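Local coordinates for protein aminoglycoside N(3)-acetyltransferase (Enterobacter cloacae, PDB 6NP3) that catalyses acetyl transfer from acetyl-CoA to the N3 amine of 2-deoxystreptamine antibiotics such as gentamicin, probably conferring resistance to them, at residues Ala162-Val167 with Ala222-Ala227. Numbering follows the deposited sequence.
Sequences AGPDAV and AVERIA. With LLL ((2R,3R,4R,5R)-2-((1S,2S,3R,4S,6R)-4,6-diamino-3-((2R,3R,6S)-3-amino-6-(aminomethyl)-tetrahydro-2H-pyran-2-yloxy)-2-hydr oxycyclohexyloxy)-5-methyl-4-(methylamino)-tetrahydro-2H-pyran-3,5-diol), chain B.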
loop_
_atom_site.group_PDB
_atom_site.type_symbol
_atom_site.label_atom_id
_atom_site.label_comp_id
_atom_site.label_asym_id
_atom_site.label_seq_id
_atom_site.Cartn_x
_atom_site.Cartn_y
_atom_site.Cartn_z
ATOM N N ALA A 162 -11.360 -2.508 -6.073
ATOM C CA ALA A 162 -11.186 -1.882 -4.769
ATOM C C ALA A 162 -11.825 -0.502 -4.745
ATOM O O ALA A 162 -11.953 0.163 -5.769
ATOM C CB ALA A 162 -9.698 -1.762 -4.460
ATOM N N GLY A 163 -12.220 -0.076 -3.554
ATOM C CA GLY A 163 -12.903 1.189 -3.397
ATOM C C GLY A 163 -11.939 2.349 -3.301
ATOM O O GLY A 163 -10.712 2.184 -3.198
ATOM N N PRO A 164 -12.496 3.563 -3.290
ATOM C CA PRO A 164 -11.645 4.768 -3.243
ATOM C C PRO A 164 -10.858 4.909 -1.956
ATOM O O PRO A 164 -9.847 5.628 -1.936
ATOM C CB PRO A 164 -12.642 5.919 -3.442
ATOM C CG PRO A 164 -13.979 5.339 -2.988
ATOM C CD PRO A 164 -13.928 3.886 -3.414
ATOM N N ASP A 165 -11.255 4.207 -0.897
ATOM C CA ASP A 165 -10.509 4.225 0.352
ATOM C C ASP A 165 -9.179 3.496 0.246
ATOM O O ASP A 165 -8.363 3.593 1.168
ATOM C CB ASP A 165 -11.304 3.502 1.446
ATOM C CG ASP A 165 -11.331 1.986 1.234
ATOM O OD1 ASP A 165 -12.076 1.542 0.350
ATOM O OD2 ASP A 165 -10.585 1.244 1.909
ATOM N N ALA A 166 -8.948 2.755 -0.837
ATOM C CA ALA A 166 -7.863 1.787 -0.882
ATOM C C ALA A 166 -6.521 2.374 -1.288
ATOM O O ALA A 166 -5.522 1.672 -1.198
ATOM C CB ALA A 166 -8.219 0.677 -1.869
ATOM N N VAL A 167 -6.458 3.657 -1.625
ATOM C CA VAL A 167 -5.307 4.235 -2.330
ATOM C C VAL A 167 -4.223 4.676 -1.343
ATOM O O VAL A 167 -4.128 5.846 -0.943
ATOM C CB VAL A 167 -5.774 5.395 -3.211
ATOM C CG1 VAL A 167 -4.613 5.919 -4.012
ATOM C CG2 VAL A 167 -6.949 5.011 -4.097
ATOM N N ALA A 222 -9.736 11.026 4.537
ATOM C CA ALA A 222 -9.357 11.956 3.490
ATOM C C ALA A 222 -8.953 11.215 2.223
ATOM O O ALA A 222 -9.208 11.707 1.125
ATOM C CB ALA A 222 -8.227 12.870 3.944
ATOM N N VAL A 223 -8.283 10.064 2.344
ATOM C CA VAL A 223 -7.936 9.287 1.149
ATOM C C VAL A 223 -9.183 9.031 0.313
ATOM O O VAL A 223 -9.205 9.248 -0.907
ATOM C CB VAL A 223 -7.265 7.964 1.556
ATOM C CG1 VAL A 223 -7.113 7.033 0.351
ATOM C CG2 VAL A 223 -5.948 8.242 2.183
ATOM N N GLU A 224 -10.241 8.542 0.962
ATOM C CA GLU A 224 -11.472 8.234 0.243
ATOM C C GLU A 224 -12.086 9.476 -0.369
ATOM O O GLU A 224 -12.558 9.443 -1.514
ATOM C CB GLU A 224 -12.465 7.538 1.176
ATOM C CG GLU A 224 -13.775 7.216 0.493
ATOM C CD GLU A 224 -14.713 6.357 1.313
ATOM O OE1 GLU A 224 -14.300 5.800 2.352
ATOM O OE2 GLU A 224 -15.880 6.236 0.889
ATOM N N ARG A 225 -12.139 10.566 0.382
ATOM C CA ARG A 225 -12.758 11.769 -0.147
ATOM C C ARG A 225 -11.966 12.325 -1.319
ATOM O O ARG A 225 -12.554 12.775 -2.310
ATOM C CB ARG A 225 -12.910 12.802 0.962
ATOM C CG ARG A 225 -13.836 12.341 2.101
ATOM C CD ARG A 225 -14.721 13.487 2.690
ATOM N NE ARG A 225 -15.354 14.217 1.599
ATOM C CZ ARG A 225 -15.281 15.528 1.416
ATOM N NH1 ARG A 225 -14.648 16.305 2.285
ATOM N NH2 ARG A 225 -15.869 16.068 0.362
ATOM N N ILE A 226 -10.634 12.324 -1.217
ATOM C CA ILE A 226 -9.799 12.802 -2.314
ATOM C C ILE A 226 -9.995 11.928 -3.543
ATOM O O ILE A 226 -10.188 12.433 -4.652
ATOM C CB ILE A 226 -8.323 12.832 -1.895
ATOM C CG1 ILE A 226 -8.077 13.866 -0.797
ATOM C CG2 ILE A 226 -7.446 13.083 -3.103
ATOM C CD1 ILE A 226 -6.758 13.668 -0.130
ATOM N N ALA A 227 -9.935 10.609 -3.364
ATOM C CA ALA A 227 -9.984 9.708 -4.509
ATOM C C ALA A 227 -11.339 9.769 -5.204
ATOM O O ALA A 227 -11.408 9.753 -6.440
ATOM C CB ALA A 227 -9.667 8.294 -4.043
HETATM C C11 LLL B . -8.629 1.429 6.795
HETATM O O11 LLL B . -7.457 1.831 6.038
HETATM C C21 LLL B . -9.583 0.747 5.817
HETATM N N21 LLL B . -8.814 -0.253 5.086
HETATM C C31 LLL B . -10.061 1.719 4.803
HETATM C C41 LLL B . -10.798 2.838 5.521
HETATM C C51 LLL B . -9.843 3.459 6.533
HETATM O O51 LLL B . -9.351 2.488 7.414
HETATM C C61 LLL B . -10.558 4.507 7.359
HETATM N N61 LLL B . -9.604 5.061 8.319
HETATM C C12 LLL B . -3.403 1.821 7.192
HETATM N N12 LLL B . -2.088 2.122 7.744
HETATM C C22 LLL B . -3.890 2.938 6.271
HETATM C C32 LLL B . -5.221 2.503 5.689
HETATM N N32 LLL B . -5.710 3.540 4.776
HETATM C C42 LLL B . -6.296 2.266 6.750
HETATM C C52 LLL B . -5.778 1.255 7.774
HETATM O O52 LLL B . -6.698 1.195 8.840
HETATM C C62 LLL B . -4.417 1.629 8.327
HETATM O O62 LLL B . -3.961 0.562 9.137
HETATM C C13 LLL B . -3.533 0.875 10.464
HETATM C C23 LLL B . -2.449 -0.140 10.818
HETATM O O23 LLL B . -1.448 -0.077 9.823
HETATM C C33 LLL B . -3.021 -1.570 10.808
HETATM N N33 LLL B . -1.989 -2.527 11.264
HETATM C C43 LLL B . -4.250 -1.613 11.740
HETATM O O43 LLL B . -3.765 -1.469 13.060
HETATM C C53 LLL B . -5.228 -0.486 11.391
HETATM O O53 LLL B . -4.617 0.784 11.409
HETATM C C83 LLL B . -4.988 -2.948 11.583
HETATM C C93 LLL B . -1.816 -3.622 10.285
#
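P164 O rests on helix 222-233, 3.4 Å from A227 CB and 3.8 Å from E224 CA. These are van der Waals contacts: the polar bonds run within each segment or to residues beyond them. A166 N bonds to G163 O at 3.0 Å, closing a type I beta turn with P164 and D165 at its corners, and it is this turn that sits on the helix. The proline ring spans about one turn, between E224 and A227, its CB 3.9 Å from A227 CB and its CG 4.0 Å from E224 CG. E224 CG is anti to its backbone N (chi1 179°), and the chain stays extended beyond it; the side chain lies beside the proline and points the same way. At its tip, OE1 comes 3.9 Å from D165 CB, while OE2 forms a salt bridge with NH2 of R228, one turn further along the helix. V223 sends CG1, anti to its own N (chi1 170°), toward the backbone of V167, 3.5 Å from V167 O. V167 CB lies 4.1 Å from V223 CG1, giving the packing a buried apolar side. V223 also touches H171, whose NE2 hydrogen-bonds gentamicin and which binds acetyl-CoA in other crystals of the enzyme. D165, modelled in two conformers, lines the gentamicin pocket, though the detail of its approach to the drug is doubtful. Helix 222-233 thus backs the loop joining sheet strand 156-160 to helix 170-176, behind the aminoglycoside site of this antibiotic N-acetyltransferase fold.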